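Local coordinates for protein N-acetylneuraminate lyase (Fusobacterium nucleatum subsp. nucleatum ATCC 25586, PDB 5ZKA) that belongs to the lyases of the dihydrodipicolinate synthetase family, enzymes built on a TIM-barrel fold, at residues E167-E172 and K192-K197; V120-Y125 and K133-T138; G182-L187 and A201-M206. All coordinates share one frame; numbering follows the deposited sequence.

Interaction 1. Residues E167-E172 and K192-K197; sequences ELFENE and KAFPDK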
# COMPACT_ATOMS: atom_id res chain seq x y z
N GLU A 167 10.80 -8.85 18.28
CA GLU A 167 11.81 -8.72 19.32
C GLU A 167 11.59 -7.45 20.14
O GLU A 167 11.63 -7.47 21.37
CB GLU A 167 13.21 -8.72 18.71
CG GLU A 167 13.69 -10.10 18.25
CD GLU A 167 15.20 -10.11 17.99
OE1 GLU A 167 15.96 -9.71 18.89
OE2 GLU A 167 15.60 -10.51 16.87
N LEU A 168 11.34 -6.32 19.46
CA LEU A 168 11.08 -5.08 20.18
C LEU A 168 9.80 -5.19 21.01
O LEU A 168 9.77 -4.79 22.18
CB LEU A 168 10.99 -3.91 19.20
CG LEU A 168 12.29 -3.66 18.43
CD1 LEU A 168 12.09 -2.57 17.39
CD2 LEU A 168 13.43 -3.28 19.38
N PHE A 169 8.74 -5.76 20.43
CA PHE A 169 7.46 -5.83 21.13
C PHE A 169 7.45 -6.81 22.30
O PHE A 169 6.44 -6.85 23.01
CB PHE A 169 6.35 -6.19 20.15
CG PHE A 169 5.89 -5.03 19.30
CD1 PHE A 169 5.77 -3.76 19.83
CD2 PHE A 169 5.55 -5.24 17.97
CE1 PHE A 169 5.33 -2.70 19.05
CE2 PHE A 169 5.12 -4.19 17.17
CZ PHE A 169 5.00 -2.92 17.70
N GLU A 170 8.51 -7.59 22.54
CA GLU A 170 8.55 -8.38 23.77
C GLU A 170 8.67 -7.49 25.01
O GLU A 170 8.29 -7.91 26.10
CB GLU A 170 9.70 -9.39 23.75
CG GLU A 170 9.91 -10.05 22.41
CD GLU A 170 10.94 -11.16 22.43
OE1 GLU A 170 10.91 -12.00 21.51
OE2 GLU A 170 11.78 -11.19 23.36
N ASN A 171 9.19 -6.27 24.85
CA ASN A 171 9.22 -5.30 25.93
C ASN A 171 7.81 -4.76 26.17
O ASN A 171 7.20 -4.15 25.28
CB ASN A 171 10.19 -4.17 25.57
CG ASN A 171 10.52 -3.26 26.75
OD1 ASN A 171 9.65 -2.90 27.54
ND2 ASN A 171 11.79 -2.86 26.84
N GLU A 172 7.28 -4.98 27.38
CA GLU A 172 5.90 -4.59 27.67
C GLU A 172 5.68 -3.08 27.62
O GLU A 172 4.53 -2.64 27.50
CB GLU A 172 5.48 -5.13 29.04
CG GLU A 172 6.53 -4.91 30.14
CD GLU A 172 7.37 -6.15 30.41
OE1 GLU A 172 7.06 -6.87 31.38
OE2 GLU A 172 8.35 -6.39 29.66
N LYS A 192 -1.70 -8.51 12.53
CA LYS A 192 -2.10 -9.85 12.95
C LYS A 192 -1.19 -10.40 14.04
O LYS A 192 -1.67 -11.05 14.97
CB LYS A 192 -2.11 -10.82 11.76
CG LYS A 192 -2.76 -12.16 12.11
CD LYS A 192 -2.01 -13.34 11.54
CE LYS A 192 -2.30 -14.61 12.33
NZ LYS A 192 -3.74 -14.75 12.68
N ALA A 193 0.11 -10.15 13.94
CA ALA A 193 1.05 -10.75 14.88
C ALA A 193 1.01 -10.11 16.26
O ALA A 193 1.37 -10.76 17.25
CB ALA A 193 2.47 -10.66 14.33
N PHE A 194 0.60 -8.84 16.35
CA PHE A 194 0.66 -8.08 17.59
C PHE A 194 -0.68 -7.39 17.83
O PHE A 194 -0.78 -6.16 17.77
CB PHE A 194 1.81 -7.06 17.53
CG PHE A 194 3.10 -7.65 17.01
CD1 PHE A 194 3.82 -8.58 17.77
CD2 PHE A 194 3.58 -7.30 15.76
CE1 PHE A 194 4.99 -9.14 17.28
CE2 PHE A 194 4.75 -7.85 15.27
CZ PHE A 194 5.46 -8.77 16.02
N PRO A 195 -1.74 -8.16 18.10
CA PRO A 195 -3.06 -7.54 18.31
C PRO A 195 -3.14 -6.69 19.56
O PRO A 195 -4.09 -5.92 19.69
CB PRO A 195 -4.00 -8.75 18.39
CG PRO A 195 -3.14 -9.86 18.87
CD PRO A 195 -1.79 -9.63 18.24
N ASP A 196 -2.17 -6.80 20.48
CA ASP A 196 -2.20 -6.03 21.72
C ASP A 196 -1.46 -4.70 21.61
O ASP A 196 -1.47 -3.94 22.58
CB ASP A 196 -1.60 -6.85 22.87
CG ASP A 196 -0.17 -7.29 22.59
OD1 ASP A 196 0.16 -7.54 21.40
OD2 ASP A 196 0.63 -7.39 23.55
N LYS A 197 -0.83 -4.41 20.48
CA LYS A 197 -0.03 -3.20 20.34
C LYS A 197 -0.77 -2.17 19.50
O LYS A 197 -1.68 -2.49 18.73
CB LYS A 197 1.33 -3.52 19.71
CG LYS A 197 2.15 -4.57 20.47
CD LYS A 197 2.80 -4.01 21.74
CE LYS A 197 3.47 -5.12 22.54
NZ LYS A 197 4.26 -4.61 23.71
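Phe169, Phe194 and Lys197 leave their backbones alike, with CG anti to the carbonyl carbon and beside the backbone N; the Lys197 chain then bends at chi2 (-76°) and runs straight on, which lays its methylenes along the ring of Phe169. In a TIM barrel, successive helices pack side by side around the strands, and this trio joins two such neighbours where they lead into their strands: the end of helix 162-169 meets the turn that follows helix 184-193. Phe169 is the central piece. One face of its ring receives Lys197 CG, 3.9 Å from the ring centroid and only 15° off the normal, a CH-pi contact, while Lys197 CD comes to 3.5 Å from Phe169 CD1. Toward Phe194 the same ring presents an edge. Phe169 CD2 stands over the centre of the Phe194 ring in an edge-to-face pair, the ring planes inclined at 58° and the centroids 4.8 Å apart. The opposite face of Phe194 lies against the methyl CB of Ala193, so the ring is held between an aromatic edge and an aliphatic group. Phe165 of helix 162-169 also touches Phe194, and Phe169 continues inward to Ile149 of strand 147-150. Phe194 to Lys197 forms a type I turn with Lys197 N bonded to Phe194 O (3.2 Å), and the Arg191 side chain, through NH2, bonds to the carbonyls of both residues. Beyond its methylenes, the lysine carries its ammonium group past the aromatic ring to a set of carbonyl oxygens. Ile174 O is its main partner; Lys197 NZ also gives a weak hydrogen bond to Phe169 O at 3.2 Å and lies 3.4 Å from Asn171 O.

Interaction 2. Residues V120-Y125 and K133-T138; sequences VTPFYY and KDYYET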
# COMPACT_ATOMS: atom_id res chain seq x y z
N VAL A 120 12.58 7.85 16.65
CA VAL A 120 12.93 7.36 15.32
C VAL A 120 14.05 6.33 15.44
O VAL A 120 14.87 6.37 16.36
CB VAL A 120 13.34 8.53 14.42
CG1 VAL A 120 14.54 9.28 15.00
CG2 VAL A 120 13.61 8.05 12.98
N THR A 121 14.07 5.37 14.51
CA THR A 121 15.19 4.45 14.48
C THR A 121 16.49 5.25 14.32
O THR A 121 16.53 6.21 13.55
CB THR A 121 15.05 3.44 13.33
OG1 THR A 121 14.91 4.15 12.09
CG2 THR A 121 13.81 2.56 13.54
N PRO A 122 17.55 4.91 15.06
CA PRO A 122 18.81 5.64 14.87
C PRO A 122 19.29 5.47 13.44
O PRO A 122 19.14 4.40 12.84
CB PRO A 122 19.76 4.99 15.89
CG PRO A 122 19.19 3.66 16.15
CD PRO A 122 17.69 3.78 16.00
N PHE A 123 19.83 6.54 12.87
CA PHE A 123 20.07 6.61 11.43
C PHE A 123 21.44 7.23 11.19
O PHE A 123 22.21 7.47 12.13
CB PHE A 123 18.93 7.38 10.74
CG PHE A 123 18.71 8.77 11.29
CD1 PHE A 123 17.86 8.99 12.37
CD2 PHE A 123 19.34 9.86 10.71
CE1 PHE A 123 17.66 10.27 12.87
CE2 PHE A 123 19.14 11.14 11.20
CZ PHE A 123 18.30 11.34 12.29
N TYR A 124 21.73 7.50 9.91
CA TYR A 124 23.02 7.92 9.36
C TYR A 124 24.01 6.76 9.40
O TYR A 124 24.30 6.16 8.36
CB TYR A 124 23.59 9.16 10.05
CG TYR A 124 24.83 9.70 9.35
CD1 TYR A 124 24.72 10.46 8.18
CD2 TYR A 124 26.09 9.43 9.84
CE1 TYR A 124 25.86 10.95 7.53
CE2 TYR A 124 27.24 9.89 9.19
CZ TYR A 124 27.12 10.65 8.04
OH TYR A 124 28.26 11.10 7.42
N TYR A 125 24.52 6.42 10.59
CA TYR A 125 25.34 5.22 10.70
C TYR A 125 24.49 3.99 10.44
O TYR A 125 23.27 3.99 10.65
CB TYR A 125 25.99 5.13 12.08
CG TYR A 125 26.91 6.28 12.37
CD1 TYR A 125 28.19 6.31 11.84
CD2 TYR A 125 26.51 7.33 13.19
CE1 TYR A 125 29.05 7.36 12.11
CE2 TYR A 125 27.37 8.38 13.48
CZ TYR A 125 28.62 8.41 12.93
OH TYR A 125 29.48 9.45 13.19
N LYS A 133 17.88 -2.31 18.88
CA LYS A 133 17.13 -2.83 20.02
C LYS A 133 17.66 -2.25 21.32
O LYS A 133 16.88 -1.84 22.20
CB LYS A 133 17.22 -4.36 20.04
CG LYS A 133 16.37 -5.03 21.11
CD LYS A 133 16.37 -6.55 20.93
CE LYS A 133 15.66 -7.25 22.07
NZ LYS A 133 16.04 -8.69 22.15
N ASP A 134 18.98 -2.22 21.48
CA ASP A 134 19.60 -1.64 22.67
C ASP A 134 19.18 -0.19 22.85
O ASP A 134 18.95 0.28 23.97
CB ASP A 134 21.11 -1.76 22.54
CG ASP A 134 21.85 -1.40 23.82
OD1 ASP A 134 21.20 -1.19 24.87
OD2 ASP A 134 23.10 -1.35 23.76
N TYR A 135 19.10 0.54 21.74
CA TYR A 135 18.70 1.95 21.77
C TYR A 135 17.30 2.10 22.33
O TYR A 135 17.07 2.88 23.27
CB TYR A 135 18.84 2.51 20.36
CG TYR A 135 18.11 3.77 19.95
CD1 TYR A 135 16.79 3.73 19.50
CD2 TYR A 135 18.78 4.99 19.89
CE1 TYR A 135 16.14 4.87 19.07
CE2 TYR A 135 18.13 6.14 19.44
CZ TYR A 135 16.82 6.07 19.04
OH TYR A 135 16.17 7.20 18.58
N TYR A 136 16.34 1.33 21.80
CA TYR A 136 14.97 1.42 22.29
C TYR A 136 14.88 0.98 23.74
O TYR A 136 14.25 1.66 24.57
CB TYR A 136 14.05 0.58 21.41
CG TYR A 136 13.68 1.30 20.14
CD1 TYR A 136 12.96 2.50 20.19
CD2 TYR A 136 14.06 0.81 18.90
CE1 TYR A 136 12.62 3.18 19.02
CE2 TYR A 136 13.73 1.48 17.73
CZ TYR A 136 13.01 2.67 17.81
OH TYR A 136 12.68 3.35 16.67
N GLU A 137 15.50 -0.15 24.08
CA GLU A 137 15.39 -0.65 25.44
C GLU A 137 16.05 0.30 26.43
O GLU A 137 15.58 0.42 27.56
CB GLU A 137 16.00 -2.05 25.55
CG GLU A 137 15.41 -3.02 24.54
CD GLU A 137 14.93 -4.31 25.17
OE1 GLU A 137 15.73 -5.27 25.22
OE2 GLU A 137 13.76 -4.36 25.60
N THR A 138 17.12 0.97 26.00
CA THR A 138 17.81 1.90 26.89
C THR A 138 16.95 3.12 27.19
O THR A 138 16.86 3.56 28.34
CB THR A 138 19.15 2.32 26.27
OG1 THR A 138 20.03 1.18 26.17
CG2 THR A 138 19.82 3.41 27.10
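Pro122 lies over one face of the Tyr135 ring, with its CD 3.7 Å from the ring centroid and 15° off the normal, a proline CH-pi contact. It belongs to a beta-alpha unit of the TIM barrel, in which strand 117-120 ends, the chain passes through Pro122, and helix 129-143 packs its tyrosines back against that strand end. Tyr135 CG is anti to the backbone N (chi1 160°), which sends the phenol across the loop until its OH gives a weak hydrogen bond to Val120 O at 2.7 Å. Beside it, Tyr136 reaches the same loop by another route: its OH is 3.4 Å from Thr121 CG2, which sits at the edge of the phenol ring, near its plane. Tyr136 OH is hydrogen-bonded to Ala119 O, so two adjacent tyrosines engage the carbonyls of two successive residues.

Further out, Tyr135 CD1 rests over the centre of the Tyr136 ring, 3.9 Å above its plane. Tyr135 OH has a second partner in Ser96 N. Gln93 OE1 holds Val120 N, and backbone bonds to Tyr150 tie Thr121 to the next strand. On the helix itself, Thr138 OG1 donates to Asp134 O at 2.6 Å, while Thr138 N approaches that oxygen from the opposite face of the carbonyl plane.

Interaction 3. Residues G182-L187 and A201-M206; sequences GDFYLL and AGFDEM. With EDO (1,2-ethanediol), chain E.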
# COMPACT_ATOMS: atom_id res chain seq x y z
N GLY A 182 5.08 2.34 3.10
CA GLY A 182 3.87 2.09 2.33
C GLY A 182 3.67 0.63 1.97
O GLY A 182 3.07 0.32 0.93
N ASP A 183 4.16 -0.28 2.82
CA ASP A 183 4.10 -1.73 2.59
C ASP A 183 2.88 -2.27 3.34
O ASP A 183 2.95 -2.56 4.54
CB ASP A 183 5.40 -2.39 3.05
CG ASP A 183 5.41 -3.89 2.82
OD1 ASP A 183 4.35 -4.46 2.48
OD2 ASP A 183 6.49 -4.51 2.96
N PHE A 184 1.75 -2.42 2.63
CA PHE A 184 0.52 -2.83 3.29
C PHE A 184 0.43 -4.33 3.52
O PHE A 184 -0.43 -4.77 4.28
CB PHE A 184 -0.70 -2.32 2.50
CG PHE A 184 -0.97 -0.86 2.70
CD1 PHE A 184 -0.13 0.10 2.15
CD2 PHE A 184 -2.04 -0.44 3.47
CE1 PHE A 184 -0.36 1.46 2.36
CE2 PHE A 184 -2.27 0.92 3.69
CZ PHE A 184 -1.43 1.86 3.14
N TYR A 185 1.32 -5.13 2.93
CA TYR A 185 1.42 -6.52 3.37
C TYR A 185 2.06 -6.58 4.75
O TYR A 185 1.53 -7.21 5.67
CB TYR A 185 2.22 -7.32 2.34
CG TYR A 185 2.48 -8.77 2.71
CD1 TYR A 185 1.48 -9.56 3.28
CD2 TYR A 185 3.72 -9.34 2.47
CE1 TYR A 185 1.73 -10.91 3.61
CE2 TYR A 185 3.98 -10.69 2.80
CZ TYR A 185 2.98 -11.46 3.36
OH TYR A 185 3.24 -12.78 3.69
N LEU A 186 3.20 -5.90 4.92
CA LEU A 186 3.83 -5.86 6.23
C LEU A 186 2.88 -5.25 7.27
O LEU A 186 2.84 -5.71 8.42
CB LEU A 186 5.14 -5.07 6.16
CG LEU A 186 5.91 -4.91 7.47
CD1 LEU A 186 6.45 -6.24 7.96
CD2 LEU A 186 7.04 -3.90 7.28
N LEU A 187 2.10 -4.22 6.88
CA LEU A 187 1.17 -3.62 7.83
C LEU A 187 0.16 -4.64 8.32
O LEU A 187 -0.11 -4.73 9.52
CB LEU A 187 0.46 -2.41 7.19
CG LEU A 187 -0.63 -1.73 8.04
CD1 LEU A 187 -0.09 -1.31 9.42
CD2 LEU A 187 -1.27 -0.55 7.30
N ALA A 201 -0.95 4.88 11.59
CA ALA A 201 -0.58 5.15 10.21
C ALA A 201 0.17 6.47 10.11
O ALA A 201 -0.26 7.47 10.68
CB ALA A 201 -1.82 5.18 9.32
N GLY A 202 1.26 6.48 9.34
CA GLY A 202 2.05 7.68 9.17
C GLY A 202 1.92 8.36 7.82
O GLY A 202 2.56 9.38 7.57
N PHE A 203 1.07 7.82 6.96
CA PHE A 203 0.92 8.26 5.57
C PHE A 203 -0.50 8.77 5.38
O PHE A 203 -1.42 7.98 5.15
CB PHE A 203 1.25 7.09 4.64
CG PHE A 203 0.89 5.73 5.23
CD1 PHE A 203 -0.42 5.45 5.58
CD2 PHE A 203 1.85 4.76 5.45
CE1 PHE A 203 -0.77 4.24 6.13
CE2 PHE A 203 1.50 3.53 6.01
CZ PHE A 203 0.19 3.28 6.35
N ASP A 204 -0.69 10.10 5.47
CA ASP A 204 -2.02 10.69 5.50
C ASP A 204 -2.80 10.36 4.24
O ASP A 204 -4.03 10.25 4.28
CB ASP A 204 -1.94 12.21 5.62
CG ASP A 204 -1.17 12.68 6.84
OD1 ASP A 204 -0.46 11.85 7.44
OD2 ASP A 204 -1.28 13.88 7.17
N GLU A 205 -2.09 10.25 3.12
CA GLU A 205 -2.75 10.01 1.84
C GLU A 205 -3.17 8.56 1.67
O GLU A 205 -3.76 8.23 0.64
CB GLU A 205 -1.82 10.44 0.69
CG GLU A 205 -0.58 9.59 0.49
CD GLU A 205 0.56 9.93 1.44
OE1 GLU A 205 0.40 10.83 2.30
OE2 GLU A 205 1.62 9.29 1.30
N MET A 206 -2.86 7.69 2.63
CA MET A 206 -3.28 6.29 2.62
C MET A 206 -4.01 5.92 3.91
O MET A 206 -3.97 4.78 4.35
CB MET A 206 -2.09 5.38 2.37
CG MET A 206 -1.32 5.83 1.13
SD MET A 206 -0.01 4.69 0.62
CE MET A 206 1.13 4.87 1.99
C1 EDO E . 1.33 13.48 4.09
O1 EDO E . 1.54 12.13 4.41
C2 EDO E . 2.27 13.90 2.97
O2 EDO E . 3.59 13.81 3.43
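Gly182 and Phe203 bring their CA atoms to 7.6 Å, and from there the chains diverge, Leu187 and Ala201 being 9.3 Å apart, and side chains meet between the start of helix 184-193 and the loop that follows strand 200-201 of the TIM barrel. Phe184 and Phe203 meet tip to tip, CZ to CZ at 3.9 Å, with their planes inclined at 34°. Met206 comes to the edge of the Phe184 ring, a Met-aromatic contact in which SD lies 3.7 Å from Phe184 CE1, while its methyl CE reaches Gly182 CA. Leu187 CD2 touches the edge of Phe203. An aromatic side chain of a neighbouring subunit also meets the Phe184 ring.

Polar bonds frame this apolar centre. Asp183 N-caps helix 184-193: Leu186 N points almost straight at OD1 (176°) from above the carboxylate plane. On the loop 201-206, O1 of a 1,2-ethanediol, probably from the crystallisation liquor, accepts from Asp204 N and donates to Glu205 OE1 at 2.7 Å. No hydrogen bond crosses between the segments, which implies that shape and apolar contact, not directional bonding, join them.

Overall arrangement
The three contacts illustrate how residues meet at the two ends of a TIM barrel. Interaction 1 lies where helices run into strands, whereas interactions 2 and 3 each join a loop that follows a strand to a helix, at the end where active sites of this fold are found; the modified residue Lys178 precedes interaction 3 by a few residues. Interactions 1 and 2 have centres about 18 Å apart yet touch directly, through a probable hydrogen bond from Asn171 ND2 to Glu137 OE2 at 2.8 Å and Leu168 packed on Lys133. Interactions 1 and 3 share helix 184-193, one at each end. Interactions 2 and 3 remain separate, nearest atoms about 11 Å apart.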